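Local structure of uncharacterized protein (Bacteroides ovatus, 4QEY) at residues Leu28-Gly33 against Asn63-Gln68; Val40-Asn45 against Leu51-Leu56; Cys67-Gly70 against Met75-Cys78. The protein is of unknown function but belongs to a family related to PLAT/LH2 and C2-like calcium-binding lipoproteins. All coordinates share one frame; numbering follows the deposited sequence.

In the fold
The chain folds as two antiparallel beta sheets packed face to face, with a small hairpin at one edge. Contacts 1 and 3 lie in the buried interior and both use strand 64-68. Contact 1 sets it over strand 26-36, and contact 3 sets its end over strand 73-84. The two partner strands are neighbours in the opposing sheet. Contact 2 lies at the surface, in the hairpin and the turn after it. The interior contacts are made by apolar, aromatic, sulfur and selenium groups, whereas contact 2 adds backbone hydrogen bonds. L43 joins them, since its side chain reaches C67 and M76.

Contact 1 (Leu28-Gly33 against Asn63-Gln68); sequences LNIAFG and NKISCQ
F32 turns its CG away from its carbonyl carbon (chi1 -57°), and C67 puts SG opposite its own N (chi1 -171°). These torsions lay the phenyl ring under C67, with the CB rather than the sulfur above it. C67 CB stands over one face of the F32 ring, 3.7 Å from the ring centroid, as a CH-pi contact. Its nearest ring atom is F32 CD2, so the approach is offset toward the rim. C67 SG is farther off, at 4.5 Å from the same centroid, in an oblique sulfur-aromatic contact. It lies nearer the root of the side chain, 3.8 Å from F32 CB.

I65, two residues before C67, takes the next inward-facing position. Its CG2 branch does the touching. It meets F32 CE1 at 3.9 Å, neither squarely over the face nor at the edge. The same methyl lies 3.7 Å from I30 CD1, so I65 bridges two residues of strand 26-36. The end of the I65 chain, CD1, leads away from that strand.

The short strand segments run nearly parallel, at 15°, with axes 8.4 Å apart. They belong to different sheets of the beta sandwich and meet through side chains. Y55 flanks I65 and C67, V17 touches I30, and C78 lies against F32. The groups that meet are methyl, methylene, thiol and phenyl. The chemistry thus implies cohesion by burial and dispersion, with little directional demand beyond the seating of C67 on the F32 ring.

Contact 2 (Val40-Asn45 against Leu51-Leu56); sequences VAKLYN and LGDSYL
A beta hairpin at the edge of the sandwich brings L43 against L51 and G52, with strand 43-44 antiparallel to strand 50-52. Two backbone hydrogen bonds join its arms. L51 N donates to L43 O at 2.7 Å and is nearly straight (169°). L43 N donates to G52 O at 2.8 Å and is clearly bent (137°). The pairing is weak and short. G52 has backbone angles at which a CB would press against the carbonyl O of L51, so the position suits glycine.

L43, L51 and D53 carry much of the side-chain contact. With CG swung to the side of its own N (chi1 -59°), L43 sends CD1 over the turn after G52. CD1 lies 3.5 Å from Y55 N and 3.8 Å from Y55 CB. With an alanine in place of L43 the CD1 methyl is gone, which would probably leave a gap beside Y55 CB and the S54 carbonyl carbon and cost the turn its apolar anchor.

L51 reaches the other way along the hairpin. Its CD1 sits 3.6 Å from Y44 C, and the same methyl lies above the centre of the Y55 ring. At the open end, away from the loop, V40 CG1 meets D53 CB at 3.9 Å, the two side chains crossing at about a right angle. D53 OD1 takes its hydrogen bond from Y50 OH, and K42 stacks on Y50 as a cation-pi pair. N45 OD1 is bound by E49 N, inside the loop. Two antiparallel arms joined by a short loop make a beta hairpin, here on the rim of a beta sandwich.

Contact 3 (Cys67-Gly70 against Met75-Cys78); sequences CQTG and MMTC
The selenomethionine M76 reaches from strand 73-84 across the beta sandwich to C67, Q68 and T69, at the end of strand 64-68. Its methyl CE touches three consecutive residues. It lies 3.6 Å from Q68 CA, 3.7 Å from T69 CG2 and 4.0 Å from C67 SG. The selenium lies beside C67 O, at 3.3 Å. The end of M76 therefore lies along a run of main chain as well as beside two side chains. Its CG is anti to the backbone N (chi1 -178°) and the next bond is extended too, which carries SE toward the opposing sheet. A bend at the last torsion (chi3 -71°) then turns CE along the opposing segment. The T69 and M76 chains run alongside one another in opposite senses, the T69 methyl meeting CE.

A second shell surrounds the group. A34 touches both M76 and T69, I15 lies against M76 from strand 13-21, and L43 of the hairpin packs on M76 and C67. The backbone at M76 is tied to the C-terminal end of the chain: M76 N binds T128 OG1, and M76 O binds S127 OG.

The polar end of T69 is turned away from the selenium group. T69 OG1 has H13 N as a hydrogen-bond partner. The same hydroxyl donates to G70 O at 3.0 Å, in the carbonyl plane and on a lone pair of that oxygen.

Contact 1 (Leu28-Gly33 against Asn63-Gln68)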
# COMPACT_ATOMS: atom_id res chain seq x y z
N LEU A 28 -10.56 -2.72 1.85
CA LEU A 28 -9.28 -2.12 1.51
C LEU A 28 -8.80 -2.75 0.21
O LEU A 28 -8.64 -3.98 0.14
CB LEU A 28 -8.22 -2.28 2.64
CG LEU A 28 -6.80 -1.80 2.34
CD1 LEU A 28 -6.76 -0.28 2.10
CD2 LEU A 28 -5.87 -2.18 3.44
N ASN A 29 -8.64 -1.91 -0.83
CA ASN A 29 -8.18 -2.32 -2.15
C ASN A 29 -6.90 -1.60 -2.43
O ASN A 29 -6.86 -0.37 -2.30
CB ASN A 29 -9.25 -2.03 -3.22
CG ASN A 29 -10.60 -2.57 -2.84
OD1 ASN A 29 -10.83 -3.78 -2.80
ND2 ASN A 29 -11.51 -1.66 -2.45
N ILE A 30 -5.82 -2.34 -2.71
CA ILE A 30 -4.53 -1.70 -2.93
C ILE A 30 -3.91 -2.25 -4.24
O ILE A 30 -4.15 -3.39 -4.64
CB ILE A 30 -3.56 -1.83 -1.73
CG1 ILE A 30 -3.33 -3.29 -1.31
CG2 ILE A 30 -4.05 -1.00 -0.53
CD1 ILE A 30 -2.41 -3.51 -0.03
N ALA A 31 -3.20 -1.36 -4.95
CA ALA A 31 -2.52 -1.66 -6.19
C ALA A 31 -1.10 -1.14 -6.11
O ALA A 31 -0.88 -0.01 -5.69
CB ALA A 31 -3.26 -1.06 -7.37
N PHE A 32 -0.13 -1.99 -6.48
CA PHE A 32 1.30 -1.67 -6.50
C PHE A 32 1.84 -1.77 -7.91
O PHE A 32 1.49 -2.69 -8.67
CB PHE A 32 2.10 -2.59 -5.59
CG PHE A 32 1.72 -2.64 -4.13
CD1 PHE A 32 0.74 -3.52 -3.69
CD2 PHE A 32 2.43 -1.91 -3.19
CE1 PHE A 32 0.43 -3.63 -2.33
CE2 PHE A 32 2.14 -2.03 -1.82
CZ PHE A 32 1.14 -2.89 -1.40
N GLY A 33 2.69 -0.81 -8.24
CA GLY A 33 3.37 -0.71 -9.51
C GLY A 33 4.78 -0.21 -9.27
O GLY A 33 4.99 0.59 -8.36
N ASN A 63 -3.49 -8.12 7.88
CA ASN A 63 -3.26 -6.86 8.60
C ASN A 63 -2.04 -6.13 8.06
O ASN A 63 -1.85 -4.94 8.35
CB ASN A 63 -3.10 -7.12 10.10
CG ASN A 63 -4.41 -7.50 10.76
OD1 ASN A 63 -5.31 -6.66 10.97
ND2 ASN A 63 -4.56 -8.77 11.11
N LYS A 64 -1.22 -6.84 7.27
CA LYS A 64 0.00 -6.31 6.68
C LYS A 64 0.18 -6.90 5.27
O LYS A 64 0.06 -8.11 5.08
CB LYS A 64 1.20 -6.63 7.60
CG LYS A 64 2.56 -6.08 7.19
CD LYS A 64 3.63 -6.54 8.18
CE LYS A 64 5.04 -6.12 7.81
NZ LYS A 64 6.04 -6.59 8.81
N ILE A 65 0.43 -6.03 4.29
CA ILE A 65 0.72 -6.39 2.90
C ILE A 65 2.00 -5.69 2.53
O ILE A 65 2.14 -4.49 2.77
CB ILE A 65 -0.44 -6.09 1.89
CG1 ILE A 65 -1.66 -6.97 2.17
CG2 ILE A 65 0.01 -6.29 0.43
CD1 ILE A 65 -1.53 -8.54 1.91
N SER A 66 2.92 -6.43 1.94
CA SER A 66 4.21 -5.93 1.51
C SER A 66 4.44 -6.24 0.04
O SER A 66 4.02 -7.29 -0.46
CB SER A 66 5.32 -6.53 2.35
OG SER A 66 6.59 -6.11 1.90
N CYS A 67 5.10 -5.31 -0.65
CA CYS A 67 5.48 -5.46 -2.05
C CYS A 67 6.85 -4.79 -2.25
O CYS A 67 7.07 -3.70 -1.74
CB CYS A 67 4.42 -4.89 -2.97
SG CYS A 67 4.68 -5.27 -4.71
N GLN A 68 7.78 -5.47 -2.94
CA GLN A 68 9.13 -4.94 -3.20
C GLN A 68 9.65 -5.33 -4.59
O GLN A 68 9.17 -6.29 -5.19
CB GLN A 68 10.12 -5.44 -2.13
CG GLN A 68 10.40 -6.94 -2.17
CD GLN A 68 11.13 -7.43 -0.97
OE1 GLN A 68 10.63 -7.37 0.15
NE2 GLN A 68 12.28 -8.04 -1.19

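Contact 2 (Val40-Asn45 against Leu51-Leu56)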
# COMPACT_ATOMS: atom_id res chain seq x y z
N VAL A 40 10.27 -2.54 -16.82
CA VAL A 40 9.20 -2.94 -15.91
C VAL A 40 9.80 -3.87 -14.85
O VAL A 40 10.52 -4.81 -15.19
CB VAL A 40 7.98 -3.58 -16.63
CG1 VAL A 40 6.81 -3.76 -15.66
CG2 VAL A 40 7.53 -2.76 -17.84
N ALA A 41 9.52 -3.59 -13.57
CA ALA A 41 10.07 -4.34 -12.46
C ALA A 41 9.24 -5.55 -12.06
O ALA A 41 8.01 -5.49 -11.98
CB ALA A 41 10.19 -3.42 -11.26
N LYS A 42 9.93 -6.65 -11.74
CA LYS A 42 9.31 -7.82 -11.14
C LYS A 42 8.89 -7.49 -9.72
O LYS A 42 9.58 -6.71 -9.07
CB LYS A 42 10.27 -9.01 -11.15
CG LYS A 42 10.50 -9.66 -12.48
CD LYS A 42 11.02 -11.04 -12.18
CE LYS A 42 11.16 -11.95 -13.37
NZ LYS A 42 11.15 -13.38 -12.93
N LEU A 43 7.77 -8.03 -9.24
CA LEU A 43 7.36 -7.69 -7.87
C LEU A 43 7.43 -8.92 -6.97
O LEU A 43 7.14 -10.03 -7.41
CB LEU A 43 5.95 -7.06 -7.82
CG LEU A 43 5.73 -5.78 -8.63
CD1 LEU A 43 4.30 -5.31 -8.50
CD2 LEU A 43 6.71 -4.67 -8.21
N TYR A 44 7.84 -8.71 -5.73
CA TYR A 44 8.02 -9.79 -4.79
C TYR A 44 7.39 -9.50 -3.46
O TYR A 44 7.34 -8.34 -3.04
CB TYR A 44 9.53 -10.05 -4.57
CG TYR A 44 10.32 -10.28 -5.84
CD1 TYR A 44 10.37 -11.53 -6.44
CD2 TYR A 44 11.05 -9.24 -6.44
CE1 TYR A 44 11.09 -11.75 -7.61
CE2 TYR A 44 11.78 -9.45 -7.60
CZ TYR A 44 11.81 -10.71 -8.18
OH TYR A 44 12.56 -10.95 -9.31
N ASN A 45 6.96 -10.55 -2.76
CA ASN A 45 6.44 -10.42 -1.39
C ASN A 45 7.62 -10.46 -0.41
O ASN A 45 8.77 -10.55 -0.85
CB ASN A 45 5.39 -11.51 -1.09
CG ASN A 45 5.87 -12.94 -1.14
OD1 ASN A 45 7.05 -13.25 -1.27
ND2 ASN A 45 4.94 -13.86 -1.01
N LEU A 51 5.38 -12.08 -7.65
CA LEU A 51 3.95 -11.76 -7.66
C LEU A 51 3.41 -11.39 -9.05
O LEU A 51 2.19 -11.38 -9.25
CB LEU A 51 3.70 -10.55 -6.72
CG LEU A 51 4.00 -10.74 -5.23
CD1 LEU A 51 3.95 -9.41 -4.51
CD2 LEU A 51 3.02 -11.74 -4.60
N GLY A 52 4.32 -11.05 -9.95
CA GLY A 52 4.03 -10.55 -11.29
C GLY A 52 4.59 -9.15 -11.41
O GLY A 52 5.34 -8.71 -10.54
N ASP A 53 4.23 -8.42 -12.47
CA ASP A 53 4.74 -7.07 -12.74
C ASP A 53 3.77 -5.98 -12.26
O ASP A 53 4.07 -4.79 -12.35
CB ASP A 53 5.01 -6.92 -14.23
CG ASP A 53 5.98 -7.94 -14.79
OD1 ASP A 53 6.77 -8.50 -14.01
OD2 ASP A 53 5.93 -8.19 -16.02
N SER A 54 2.63 -6.39 -11.75
CA SER A 54 1.61 -5.55 -11.13
C SER A 54 1.03 -6.33 -9.97
O SER A 54 0.77 -7.52 -10.14
CB SER A 54 0.54 -5.12 -12.12
OG SER A 54 -0.37 -6.18 -12.39
N TYR A 55 0.85 -5.72 -8.80
CA TYR A 55 0.29 -6.45 -7.67
C TYR A 55 -0.96 -5.73 -7.18
O TYR A 55 -0.90 -4.62 -6.67
CB TYR A 55 1.34 -6.64 -6.58
CG TYR A 55 0.88 -7.45 -5.39
CD1 TYR A 55 0.28 -8.70 -5.57
CD2 TYR A 55 1.18 -7.06 -4.09
CE1 TYR A 55 -0.13 -9.46 -4.49
CE2 TYR A 55 0.82 -7.83 -3.00
CZ TYR A 55 0.17 -9.04 -3.20
OH TYR A 55 -0.19 -9.81 -2.12
N LEU A 56 -2.10 -6.34 -7.44
CA LEU A 56 -3.43 -5.83 -7.10
C LEU A 56 -4.11 -6.76 -6.09
O LEU A 56 -4.27 -7.95 -6.36
CB LEU A 56 -4.28 -5.70 -8.38
CG LEU A 56 -4.08 -4.44 -9.28
CD1 LEU A 56 -2.64 -4.25 -9.82
CD2 LEU A 56 -4.99 -4.51 -10.48
O HOH W 1 6.10 -3.47 -11.94

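Contact 3 (Cys67-Gly70 against Met75-Cys78)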
# COMPACT_ATOMS: atom_id res chain seq x y z
N CYS A 67 5.10 -5.31 -0.65
CA CYS A 67 5.48 -5.46 -2.05
C CYS A 67 6.85 -4.79 -2.25
O CYS A 67 7.07 -3.70 -1.74
CB CYS A 67 4.42 -4.89 -2.97
SG CYS A 67 4.68 -5.27 -4.71
N GLN A 68 7.78 -5.47 -2.94
CA GLN A 68 9.13 -4.94 -3.20
C GLN A 68 9.65 -5.33 -4.59
O GLN A 68 9.17 -6.29 -5.19
CB GLN A 68 10.12 -5.44 -2.13
CG GLN A 68 10.40 -6.94 -2.17
CD GLN A 68 11.13 -7.43 -0.97
OE1 GLN A 68 10.63 -7.37 0.15
NE2 GLN A 68 12.28 -8.04 -1.19
N THR A 69 10.67 -4.59 -5.06
CA THR A 69 11.39 -4.83 -6.30
C THR A 69 12.71 -5.55 -6.01
O THR A 69 13.01 -5.87 -4.85
CB THR A 69 11.68 -3.50 -7.06
OG1 THR A 69 12.55 -2.69 -6.29
CG2 THR A 69 10.46 -2.75 -7.43
N GLY A 70 13.52 -5.72 -7.05
CA GLY A 70 14.87 -6.25 -6.95
C GLY A 70 15.79 -5.09 -6.62
O GLY A 70 15.31 -3.97 -6.40
N MSE A 75 11.68 3.03 -8.66
CA MSE A 75 10.46 3.64 -8.14
C MSE A 75 9.38 2.62 -7.84
O MSE A 75 9.26 1.64 -8.57
CB MSE A 75 9.92 4.62 -9.19
CG MSE A 75 8.85 5.53 -8.67
SE MSE A 75 7.51 5.84 -10.00
CE MSE A 75 6.64 4.00 -10.05
N MSE A 76 8.55 2.89 -6.81
CA MSE A 76 7.37 2.08 -6.50
C MSE A 76 6.22 3.00 -6.07
O MSE A 76 6.45 3.96 -5.33
CB MSE A 76 7.61 1.00 -5.45
CG MSE A 76 6.34 0.16 -5.20
SE MSE A 76 6.49 -1.35 -4.04
CE MSE A 76 7.51 -2.43 -5.21
N THR A 77 5.00 2.71 -6.55
CA THR A 77 3.79 3.45 -6.21
C THR A 77 2.75 2.50 -5.64
O THR A 77 2.60 1.37 -6.10
CB THR A 77 3.24 4.20 -7.43
OG1 THR A 77 4.24 5.10 -7.89
CG2 THR A 77 1.99 5.01 -7.13
N CYS A 78 2.04 2.97 -4.62
CA CYS A 78 0.94 2.25 -4.01
C CYS A 78 -0.28 3.14 -4.02
O CYS A 78 -0.26 4.24 -3.48
CB CYS A 78 1.28 1.78 -2.59
SG CYS A 78 -0.08 0.91 -1.76